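Local coordinates for magnesium and cobalt efflux protein (Bordetella parapertussis, PDB 3JTF) that probably takes part in magnesium and cobalt ion transport, this piece being its paired CBS domains, which bind adenosine monophosphate, at residues Arg5-Ile10 / Gly113-Glu118; Asp49-Ile54 / Ala78-Glu83; Glu93-Arg98 / Asp119-Ile124. One frame throughout, in Å; residues are numbered along the deposited sequence.

Contact 1. Residues Arg5-Ile10 / Gly113-Glu118; sequences RTVADI and GLVTME. With AMP (adenosine monophosphate), chain F; SO4 (sulfate ion), chain H.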
loop_
_atom_site.group_PDB
_atom_site.type_symbol
_atom_site.label_atom_id
_atom_site.label_comp_id
_atom_site.label_asym_id
_atom_site.label_seq_id
_atom_site.Cartn_x
_atom_site.Cartn_y
_atom_site.Cartn_z
ATOM N N ARG B 5 22.173 -3.802 -10.923
ATOM C CA ARG B 5 21.464 -4.908 -10.260
ATOM C C ARG B 5 20.247 -5.379 -11.050
ATOM O O ARG B 5 19.689 -4.610 -11.860
ATOM C CB ARG B 5 20.950 -4.488 -8.884
ATOM C CG ARG B 5 22.005 -3.935 -7.998
ATOM C CD ARG B 5 21.669 -4.139 -6.568
ATOM N NE ARG B 5 22.891 -4.021 -5.779
ATOM C CZ ARG B 5 23.547 -5.035 -5.224
ATOM N NH1 ARG B 5 23.119 -6.296 -5.356
ATOM N NH2 ARG B 5 24.646 -4.780 -4.533
ATOM N N THR B 6 19.774 -6.589 -10.737
ATOM C CA THR B 6 18.543 -7.074 -11.335
ATOM C C THR B 6 17.454 -7.451 -10.311
ATOM O O THR B 6 17.677 -7.554 -9.093
ATOM C CB THR B 6 18.799 -8.258 -12.271
ATOM O OG1 THR B 6 19.071 -9.411 -11.492
ATOM C CG2 THR B 6 19.980 -7.989 -13.248
ATOM N N VAL B 7 16.262 -7.644 -10.840
ATOM C CA VAL B 7 15.115 -8.059 -10.041
ATOM C C VAL B 7 15.416 -9.279 -9.147
ATOM O O VAL B 7 15.010 -9.313 -7.989
ATOM C CB VAL B 7 13.902 -8.327 -10.960
ATOM C CG1 VAL B 7 12.859 -9.224 -10.275
ATOM C CG2 VAL B 7 13.318 -7.004 -11.364
ATOM N N ALA B 8 16.146 -10.251 -9.676
ATOM C CA ALA B 8 16.483 -11.458 -8.903
ATOM C C ALA B 8 17.152 -11.148 -7.559
ATOM O O ALA B 8 16.936 -11.871 -6.607
ATOM C CB ALA B 8 17.382 -12.419 -9.727
ATOM N N ASP B 9 17.963 -10.095 -7.490
ATOM C CA ASP B 9 18.642 -9.694 -6.243
ATOM C C ASP B 9 17.674 -9.186 -5.160
ATOM O O ASP B 9 18.011 -9.189 -3.988
ATOM C CB ASP B 9 19.629 -8.534 -6.506
ATOM C CG ASP B 9 20.749 -8.907 -7.478
ATOM O OD1 ASP B 9 21.095 -10.101 -7.529
ATOM O OD2 ASP B 9 21.265 -8.009 -8.196
ATOM N N ILE B 10 16.503 -8.682 -5.537
ATOM C CA ILE B 10 15.644 -8.040 -4.530
ATOM C C ILE B 10 14.245 -8.665 -4.369
ATOM O O ILE B 10 13.484 -8.276 -3.495
ATOM C CB ILE B 10 15.480 -6.529 -4.833
ATOM C CG1 ILE B 10 14.714 -6.320 -6.139
ATOM C CG2 ILE B 10 16.876 -5.834 -4.899
ATOM C CD1 ILE B 10 14.211 -4.887 -6.336
ATOM N N GLY B 113 9.083 -15.397 -7.997
ATOM C CA GLY B 113 8.870 -14.485 -6.870
ATOM C C GLY B 113 7.961 -13.333 -7.230
ATOM O O GLY B 113 7.235 -13.390 -8.223
ATOM N N LEU B 114 7.958 -12.325 -6.368
ATOM C CA LEU B 114 7.253 -11.084 -6.617
ATOM C C LEU B 114 8.139 -9.912 -6.184
ATOM O O LEU B 114 9.097 -10.068 -5.438
ATOM C CB LEU B 114 5.857 -11.070 -5.964
ATOM C CG LEU B 114 5.695 -10.931 -4.450
ATOM C CD1 LEU B 114 6.040 -9.535 -3.954
ATOM C CD2 LEU B 114 4.258 -11.313 -4.032
ATOM N N VAL B 115 7.838 -8.745 -6.699
ATOM C CA VAL B 115 8.635 -7.564 -6.451
ATOM C C VAL B 115 7.700 -6.369 -6.502
ATOM O O VAL B 115 6.695 -6.381 -7.243
ATOM C CB VAL B 115 9.826 -7.476 -7.447
ATOM C CG1 VAL B 115 9.336 -7.222 -8.850
ATOM C CG2 VAL B 115 10.869 -6.445 -6.948
ATOM N N THR B 116 7.995 -5.379 -5.666
ATOM C CA THR B 116 7.239 -4.121 -5.603
ATOM C C THR B 116 8.134 -2.902 -5.785
ATOM O O THR B 116 9.361 -2.988 -5.672
ATOM C CB THR B 116 6.444 -3.936 -4.277
ATOM O OG1 THR B 116 7.328 -3.615 -3.195
ATOM C CG2 THR B 116 5.566 -5.184 -3.922
HETATM N N MSE B 117 7.501 -1.763 -6.082
HETATM C CA MSE B 117 8.243 -0.506 -6.272
HETATM C C MSE B 117 9.045 -0.132 -5.048
HETATM O O MSE B 117 10.140 0.403 -5.173
HETATM C CB MSE B 117 7.324 0.665 -6.642
HETATM C CG MSE B 117 8.142 1.875 -7.257
HETATM SE SE MSE B 117 6.882 3.245 -7.843
HETATM C CE MSE B 117 6.563 4.009 -6.052
ATOM N N GLU B 118 8.493 -0.409 -3.866
ATOM C CA GLU B 118 9.207 -0.161 -2.617
ATOM C C GLU B 118 10.510 -0.922 -2.534
ATOM O O GLU B 118 11.529 -0.326 -2.164
ATOM C CB GLU B 118 8.320 -0.495 -1.406
ATOM C CG GLU B 118 8.916 -0.165 -0.015
ATOM C CD GLU B 118 8.036 -0.772 1.148
ATOM O OE1 GLU B 118 6.843 -0.386 1.236
ATOM O OE2 GLU B 118 8.507 -1.642 1.940
HETATM P P AMP F . 3.044 -4.004 1.292
HETATM O O1P AMP F . 2.081 -4.212 0.174
HETATM O O2P AMP F . 3.157 -2.600 1.787
HETATM O O3P AMP F . 2.859 -4.991 2.395
HETATM O "O5'" AMP F . 4.507 -4.366 0.775
HETATM C "C5'" AMP F . 5.586 -4.363 1.721
HETATM C "C4'" AMP F . 6.581 -5.382 1.257
HETATM O "O4'" AMP F . 6.159 -6.750 1.447
HETATM C "C3'" AMP F . 6.763 -5.244 -0.258
HETATM O "O3'" AMP F . 7.607 -4.135 -0.588
HETATM C "C2'" AMP F . 7.359 -6.574 -0.547
HETATM O "O2'" AMP F . 8.679 -6.497 0.113
HETATM C "C1'" AMP F . 6.401 -7.484 0.236
HETATM N N9 AMP F . 5.054 -7.913 -0.287
HETATM C C8 AMP F . 4.002 -7.196 -0.779
HETATM N N7 AMP F . 2.947 -8.008 -1.083
HETATM C C5 AMP F . 3.315 -9.267 -0.749
HETATM C C6 AMP F . 2.695 -10.600 -0.766
HETATM N N6 AMP F . 1.458 -10.763 -1.247
HETATM N N1 AMP F . 3.429 -11.657 -0.356
HETATM C C2 AMP F . 4.663 -11.521 0.134
HETATM N N3 AMP F . 5.284 -10.332 0.225
HETATM C C4 AMP F . 4.670 -9.195 -0.220
HETATM S S SO4 H . 4.993 -0.466 -3.526
HETATM O O1 SO4 H . 3.964 0.503 -3.179
HETATM O O2 SO4 H . 6.205 0.165 -3.894
HETATM O O3 SO4 H . 5.180 -1.366 -2.369
HETATM O O4 SO4 H . 4.504 -1.296 -4.598
#
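Ile10 and Val115 carry this contact, their side chains crossing at a slant on the short helical turn about 7-10. Ile10 CD1 lies 3.7 Å from Val115 CG2, and Ile10 CG1 touches the same methyl, so one branch of the valine serves both carbons. The first torsion of Ile10 (chi1 66°) sets CG1 between the backbone N and the carbonyl carbon, and the extended second torsion then carries CD1 across to the strand. The other branch, Val115 CG1, faces Val7 CG1 more loosely at 4.3 Å. No hydrogen bond joins the two segments. Val104 of strand 101-105 touches both valines, while Leu90 of helix 87-96 also packs on Val7 and Leu87 on Ile10.

The other side of strand 111-116 belongs to the nucleotide. Leu114 sends CD2 to 3.7 Å from AMP C6, with CD1 lying near C4 and N9 of the base. Thr116 OG1 and AMP O3' share a 2.7 Å hydrogen bond in which either may be the donor. Thr116 also stands at the N-cap position of helix 117-126. A sulfate, probably from the crystallisation liquor, sits at this helix start near the backbone N of Met117 and Glu118 and is held also by Arg40. Alternation along the strand thus points Val115 toward the helical turn and Leu114 and Thr116 away from it, to the ligand. Such a strand-to-helix junction, with Thr116 at the ribose and Asp119 one turn later, is characteristic of the nucleotide site of a CBS domain pair.

Contact 2. Residues Asp49-Ile54 / Ala78-Glu83; sequences DNIIGI and AVFIPE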
loop_
_atom_site.group_PDB
_atom_site.type_symbol
_atom_site.label_atom_id
_atom_site.label_comp_id
_atom_site.label_asym_id
_atom_site.label_seq_id
_atom_site.Cartn_x
_atom_site.Cartn_y
_atom_site.Cartn_z
ATOM N N ASP B 49 1.255 -22.129 -8.690
ATOM C CA ASP B 49 1.873 -21.412 -9.785
ATOM C C ASP B 49 0.900 -21.031 -10.914
ATOM O O ASP B 49 1.315 -20.338 -11.846
ATOM C CB ASP B 49 3.009 -22.202 -10.379
ATOM C CG ASP B 49 4.216 -22.305 -9.440
ATOM O OD1 ASP B 49 4.505 -21.393 -8.639
ATOM O OD2 ASP B 49 4.828 -23.346 -9.484
ATOM N N ASN B 50 -0.362 -21.459 -10.827
ATOM C CA ASN B 50 -1.375 -21.065 -11.818
ATOM C C ASN B 50 -2.013 -19.717 -11.395
ATOM O O ASN B 50 -3.184 -19.641 -10.965
ATOM C CB ASN B 50 -2.407 -22.173 -11.999
ATOM C CG ASN B 50 -3.356 -21.908 -13.156
ATOM O OD1 ASN B 50 -2.943 -21.411 -14.180
ATOM N ND2 ASN B 50 -4.634 -22.206 -12.977
ATOM N N ILE B 51 -1.213 -18.670 -11.521
ATOM C CA ILE B 51 -1.566 -17.344 -11.111
ATOM C C ILE B 51 -2.554 -16.759 -12.111
ATOM O O ILE B 51 -2.290 -16.743 -13.323
ATOM C CB ILE B 51 -0.332 -16.416 -11.074
ATOM C CG1 ILE B 51 0.681 -16.892 -10.062
ATOM C CG2 ILE B 51 -0.738 -14.926 -10.727
ATOM C CD1 ILE B 51 0.202 -16.903 -8.695
ATOM N N ILE B 52 -3.699 -16.308 -11.627
ATOM C CA ILE B 52 -4.743 -15.793 -12.515
ATOM C C ILE B 52 -4.889 -14.276 -12.355
ATOM O O ILE B 52 -5.753 -13.678 -12.970
ATOM C CB ILE B 52 -6.094 -16.510 -12.296
ATOM C CG1 ILE B 52 -6.552 -16.402 -10.843
ATOM C CG2 ILE B 52 -6.017 -18.021 -12.739
ATOM C CD1 ILE B 52 -8.060 -16.594 -10.671
ATOM N N GLY B 53 -4.052 -13.677 -11.512
ATOM C CA GLY B 53 -4.018 -12.264 -11.339
ATOM C C GLY B 53 -3.646 -11.787 -9.946
ATOM O O GLY B 53 -3.098 -12.545 -9.159
ATOM N N ILE B 54 -3.932 -10.518 -9.681
ATOM C CA ILE B 54 -3.630 -9.844 -8.434
ATOM C C ILE B 54 -4.899 -9.255 -7.842
ATOM O O ILE B 54 -5.682 -8.631 -8.543
ATOM C CB ILE B 54 -2.662 -8.671 -8.626
ATOM C CG1 ILE B 54 -1.439 -9.103 -9.447
ATOM C CG2 ILE B 54 -2.270 -8.059 -7.220
ATOM C CD1 ILE B 54 -0.513 -10.115 -8.762
ATOM N N ALA B 78 -1.992 -9.767 -13.802
ATOM C CA ALA B 78 -0.683 -9.568 -13.229
ATOM C C ALA B 78 0.280 -9.062 -14.322
ATOM O O ALA B 78 0.106 -9.332 -15.499
ATOM C CB ALA B 78 -0.176 -10.848 -12.676
ATOM N N VAL B 79 1.272 -8.314 -13.908
ATOM C CA VAL B 79 2.406 -8.009 -14.775
ATOM C C VAL B 79 3.499 -9.017 -14.448
ATOM O O VAL B 79 3.922 -9.133 -13.281
ATOM C CB VAL B 79 2.881 -6.574 -14.538
ATOM C CG1 VAL B 79 3.971 -6.190 -15.525
ATOM C CG2 VAL B 79 1.667 -5.593 -14.684
ATOM N N PHE B 80 3.915 -9.789 -15.444
ATOM C CA PHE B 80 4.982 -10.749 -15.287
ATOM C C PHE B 80 6.286 -10.172 -15.842
ATOM O O PHE B 80 6.318 -9.747 -16.974
ATOM C CB PHE B 80 4.676 -12.073 -16.010
ATOM C CG PHE B 80 3.485 -12.802 -15.450
ATOM C CD1 PHE B 80 3.643 -13.695 -14.407
ATOM C CD2 PHE B 80 2.224 -12.587 -15.969
ATOM C CE1 PHE B 80 2.528 -14.365 -13.834
ATOM C CE2 PHE B 80 1.103 -13.219 -15.423
ATOM C CZ PHE B 80 1.255 -14.122 -14.339
ATOM N N ILE B 81 7.330 -10.099 -15.019
ATOM C CA ILE B 81 8.603 -9.525 -15.445
ATOM C C ILE B 81 9.750 -10.517 -15.269
ATOM O O ILE B 81 9.786 -11.307 -14.296
ATOM C CB ILE B 81 8.937 -8.187 -14.712
ATOM C CG1 ILE B 81 9.280 -8.423 -13.257
ATOM C CG2 ILE B 81 7.762 -7.146 -14.875
ATOM C CD1 ILE B 81 9.874 -7.184 -12.487
ATOM N N PRO B 82 10.731 -10.468 -16.179
ATOM C CA PRO B 82 11.852 -11.376 -15.997
ATOM C C PRO B 82 12.765 -11.034 -14.833
ATOM O O PRO B 82 12.971 -9.857 -14.479
ATOM C CB PRO B 82 12.652 -11.264 -17.331
ATOM C CG PRO B 82 12.235 -10.049 -17.938
ATOM C CD PRO B 82 10.796 -9.747 -17.452
ATOM N N GLU B 83 13.385 -12.078 -14.310
ATOM C CA GLU B 83 14.397 -11.954 -13.275
ATOM C C GLU B 83 15.520 -11.032 -13.658
ATOM O O GLU B 83 16.129 -10.427 -12.794
ATOM C CB GLU B 83 15.034 -13.327 -12.978
ATOM C CG GLU B 83 14.365 -14.062 -11.918
ATOM C CD GLU B 83 15.010 -15.402 -11.610
ATOM O OE1 GLU B 83 16.203 -15.607 -11.883
ATOM O OE2 GLU B 83 14.311 -16.259 -11.078
#
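The backbones come nearest where the strand 51-56 passes the approach to strand 80-82, with Gly53 CA 4.7 Å from Ala78 CA and no hydrogen bond linking the two segments. Gly53 CA also lies 4.1 Å from Ala78 N. The strand passes Ala78 at a glycine (phi 148°, psi -164°), so no side chain of residue 53 stands between the two backbones.

Ala78 meets Ile54 through its single methyl: CB is 3.9 Å from Ile54 CG1 and 4.0 Å from Ile54 CD1. Ile54 directs this longer branch to Ala78 with CG1 beside the backbone N (chi1 -50°), while CG2 lies anti to that N. The same isoleucine also rests on Arg40 and Pro42 of strand 40-44 and on Leu101 of strand 101-105. Earlier in the strand, Ile51 CG2 approaches Phe80 CZ at 4.2 Å, reaching the far end of the ring obliquely. Although the CB of Ile51 starts toward the other segment, its longer branch leads away, leaving the CG2 methyl to make this touch. Phe80 also packs on Ile103, Ile105 and Ile111, and Ile51 on Pro42, so the pair bridges the sheet of strand 51-56 and the sheet of strand 80-82.

Polar groups pair elsewhere: Asp49 OD1 forms a salt bridge with Arg14, and Ile54 has a backbone hydrogen bond with Arg76. Aliphatic carbons and one ring carbon make the side-chain touches between these two segments, which probably fit by shape, since no hydrogen bond crosses between them.

Contact 3. Residues Glu93-Arg98 / Asp119-Ile124; sequences EFRASR and DVLEQI. With AMP (adenosine monophosphate), chain F.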
loop_
_atom_site.group_PDB
_atom_site.type_symbol
_atom_site.label_atom_id
_atom_site.label_comp_id
_atom_site.label_asym_id
_atom_site.label_seq_id
_atom_site.Cartn_x
_atom_site.Cartn_y
_atom_site.Cartn_z
ATOM N N GLU B 93 9.250 2.060 -15.010
ATOM C CA GLU B 93 8.038 1.322 -15.393
ATOM C C GLU B 93 6.948 1.400 -14.324
ATOM O O GLU B 93 5.786 1.806 -14.595
ATOM C CB GLU B 93 8.372 -0.136 -15.701
ATOM C CG GLU B 93 7.138 -1.038 -15.985
ATOM C CD GLU B 93 7.515 -2.480 -16.328
ATOM O OE1 GLU B 93 8.705 -2.838 -16.204
ATOM O OE2 GLU B 93 6.623 -3.255 -16.756
ATOM N N PHE B 94 7.335 1.055 -13.114
ATOM C CA PHE B 94 6.443 1.135 -11.966
ATOM C C PHE B 94 5.944 2.575 -11.717
ATOM O O PHE B 94 4.757 2.768 -11.457
ATOM C CB PHE B 94 7.186 0.687 -10.703
ATOM C CG PHE B 94 7.174 -0.801 -10.427
ATOM C CD1 PHE B 94 6.102 -1.606 -10.736
ATOM C CD2 PHE B 94 8.251 -1.376 -9.733
ATOM C CE1 PHE B 94 6.111 -2.971 -10.421
ATOM C CE2 PHE B 94 8.269 -2.727 -9.408
ATOM C CZ PHE B 94 7.189 -3.538 -9.751
ATOM N N ARG B 95 6.823 3.575 -11.782
ATOM C CA ARG B 95 6.413 4.963 -11.540
ATOM C C ARG B 95 5.330 5.413 -12.534
ATOM O O ARG B 95 4.450 6.183 -12.175
ATOM C CB ARG B 95 7.606 5.932 -11.616
ATOM C CG ARG B 95 8.439 6.071 -10.317
ATOM C CD ARG B 95 9.659 7.004 -10.564
ATOM N NE ARG B 95 10.536 7.224 -9.395
ATOM C CZ ARG B 95 11.723 7.802 -9.486
ATOM N NH1 ARG B 95 12.144 8.203 -10.672
ATOM N NH2 ARG B 95 12.489 8.009 -8.411
ATOM N N ALA B 96 5.419 4.942 -13.776
ATOM C CA ALA B 96 4.483 5.324 -14.836
ATOM C C ALA B 96 3.185 4.458 -14.845
ATOM O O ALA B 96 2.189 4.823 -15.482
ATOM C CB ALA B 96 5.186 5.260 -16.222
ATOM N N SER B 97 3.179 3.381 -14.082
ATOM C CA SER B 97 2.156 2.368 -14.177
ATOM C C SER B 97 1.129 2.515 -13.067
ATOM O O SER B 97 1.441 3.053 -11.988
ATOM C CB SER B 97 2.799 0.993 -14.049
ATOM O OG SER B 97 1.826 -0.019 -14.076
ATOM N N ARG B 98 -0.057 1.949 -13.310
ATOM C CA ARG B 98 -1.049 1.738 -12.204
ATOM C C ARG B 98 -0.736 0.533 -11.304
ATOM O O ARG B 98 -1.341 0.393 -10.257
ATOM C CB ARG B 98 -2.441 1.554 -12.766
ATOM C CG ARG B 98 -2.962 2.755 -13.508
ATOM C CD ARG B 98 -4.001 2.285 -14.496
ATOM N NE ARG B 98 -5.291 2.030 -13.894
ATOM C CZ ARG B 98 -6.081 0.976 -14.148
ATOM N NH1 ARG B 98 -7.255 0.898 -13.527
ATOM N NH2 ARG B 98 -5.714 -0.019 -14.966
ATOM N N ASP B 119 10.492 -2.214 -2.890
ATOM C CA ASP B 119 11.715 -3.032 -2.921
ATOM C C ASP B 119 12.764 -2.416 -3.862
ATOM O O ASP B 119 13.939 -2.402 -3.570
ATOM C CB ASP B 119 11.457 -4.470 -3.398
ATOM C CG ASP B 119 10.497 -5.250 -2.496
ATOM O OD1 ASP B 119 10.600 -5.125 -1.261
ATOM O OD2 ASP B 119 9.622 -5.963 -3.061
ATOM N N VAL B 120 12.329 -1.963 -5.031
ATOM C CA VAL B 120 13.248 -1.369 -5.994
ATOM C C VAL B 120 13.882 -0.091 -5.396
ATOM O O VAL B 120 15.091 0.084 -5.451
ATOM C CB VAL B 120 12.499 -1.057 -7.314
ATOM C CG1 VAL B 120 13.405 -0.332 -8.313
ATOM C CG2 VAL B 120 11.903 -2.364 -7.932
ATOM N N LEU B 121 13.053 0.779 -4.821
ATOM C CA LEU B 121 13.503 2.067 -4.285
ATOM C C LEU B 121 14.489 1.841 -3.155
ATOM O O LEU B 121 15.533 2.457 -3.117
ATOM C CB LEU B 121 12.325 2.883 -3.776
ATOM C CG LEU B 121 11.481 3.573 -4.836
ATOM C CD1 LEU B 121 10.166 4.078 -4.176
ATOM C CD2 LEU B 121 12.284 4.683 -5.454
ATOM N N GLU B 122 14.169 0.905 -2.272
ATOM C CA GLU B 122 15.048 0.595 -1.153
ATOM C C GLU B 122 16.425 0.110 -1.597
ATOM O O GLU B 122 17.422 0.543 -1.065
ATOM C CB GLU B 122 14.402 -0.455 -0.270
ATOM C CG GLU B 122 13.249 0.117 0.509
ATOM C CD GLU B 122 12.785 -0.783 1.612
ATOM O OE1 GLU B 122 12.696 -2.008 1.362
ATOM O OE2 GLU B 122 12.512 -0.255 2.725
ATOM N N GLN B 123 16.471 -0.778 -2.587
ATOM C CA GLN B 123 17.746 -1.290 -3.034
ATOM C C GLN B 123 18.555 -0.215 -3.713
ATOM O O GLN B 123 19.757 -0.112 -3.441
ATOM C CB GLN B 123 17.570 -2.447 -3.988
ATOM C CG GLN B 123 18.858 -2.963 -4.551
ATOM C CD GLN B 123 19.715 -3.602 -3.485
ATOM O OE1 GLN B 123 19.216 -4.329 -2.640
ATOM N NE2 GLN B 123 20.992 -3.312 -3.507
ATOM N N ILE B 124 17.914 0.564 -4.600
ATOM C CA ILE B 124 18.579 1.668 -5.281
ATOM C C ILE B 124 19.170 2.652 -4.257
ATOM O O ILE B 124 20.326 3.014 -4.376
ATOM C CB ILE B 124 17.675 2.415 -6.313
ATOM C CG1 ILE B 124 17.284 1.487 -7.473
ATOM C CG2 ILE B 124 18.387 3.708 -6.844
ATOM C CD1 ILE B 124 16.291 2.087 -8.495
HETATM P P AMP F . 3.044 -4.004 1.292
HETATM O O1P AMP F . 2.081 -4.212 0.174
HETATM O O2P AMP F . 3.157 -2.600 1.787
HETATM O O3P AMP F . 2.859 -4.991 2.395
HETATM O "O5'" AMP F . 4.507 -4.366 0.775
HETATM C "C5'" AMP F . 5.586 -4.363 1.721
HETATM C "C4'" AMP F . 6.581 -5.382 1.257
HETATM O "O4'" AMP F . 6.159 -6.750 1.447
HETATM C "C3'" AMP F . 6.763 -5.244 -0.258
HETATM O "O3'" AMP F . 7.607 -4.135 -0.588
HETATM C "C2'" AMP F . 7.359 -6.574 -0.547
HETATM O "O2'" AMP F . 8.679 -6.497 0.113
HETATM C "C1'" AMP F . 6.401 -7.484 0.236
HETATM N N9 AMP F . 5.054 -7.913 -0.287
HETATM C C8 AMP F . 4.002 -7.196 -0.779
HETATM N N7 AMP F . 2.947 -8.008 -1.083
HETATM C C5 AMP F . 3.315 -9.267 -0.749
HETATM C C6 AMP F . 2.695 -10.600 -0.766
HETATM N N6 AMP F . 1.458 -10.763 -1.247
HETATM N N1 AMP F . 3.429 -11.657 -0.356
HETATM C C2 AMP F . 4.663 -11.521 0.134
HETATM N N3 AMP F . 5.284 -10.332 0.225
HETATM C C4 AMP F . 4.670 -9.195 -0.220
#
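The Phe94 ring presents its edge to Val120, whose CG2 lies close to the ring plane, 3.9 Å from CE2 and 4.2 Å from CD2. The two side chains meet at a slant: the first torsion of Val120 (chi1 176°) puts CG1 anti to the backbone N and leaves CG2 beside that N, where it reaches the ring. Met117, one turn earlier on the same helix, packs on Phe94 as well. The second flat group, the Arg95 guanidinium, stands obliquely to Leu121, with NH2 4.5 Å from CD2; Arg95 is modelled in two conformations, so this loose approach is doubtful.

Asp119, at the start of the 119-124 segment, turns from this interface to the nucleotide. Its OD1 accepts two hydrogen bonds from the ribose, from AMP O2' at 2.7 Å and from AMP O3' at 3.2 Å. The other carboxylate oxygen, OD2, accepts the backbone N-H of Thr116, a second hold that probably fixes the group's rotation and presents OD1 to both hydroxyls.

The first turn of helix 117-126 lies between Phe94 of helix 87-96 and the AMP ribose, with Leu90 and Leu91 extending the helix-helix contact and Ile10 of the turn 7-10 touching Asp119, Val120 and Gln123. Beyond this pair comes the second subunit, where Leu121 meets Leu121 of that subunit and Ile124 packs on its Val125.

How the contacts relate
Contact 1 joins segments near the start and end of the chain, and contact 2 is nested within the loop it closes; contact 3 follows contact 2 in sequence, and its segments alternate with those of contact 1. Contacts 1 and 3 have centres about 9 Å apart and share helix 117-126. The centre of contact 2 is about 13 Å from that of contact 1 and about 17 Å from that of contact 3. Contacts 1 and 2 reach the same four-stranded sheet and meet where Val7 CG2 packs on Ile81 CD1, 3.6 Å apart. These two join the two CBS domains, while helix 117-126 touches both AMP and the second subunit.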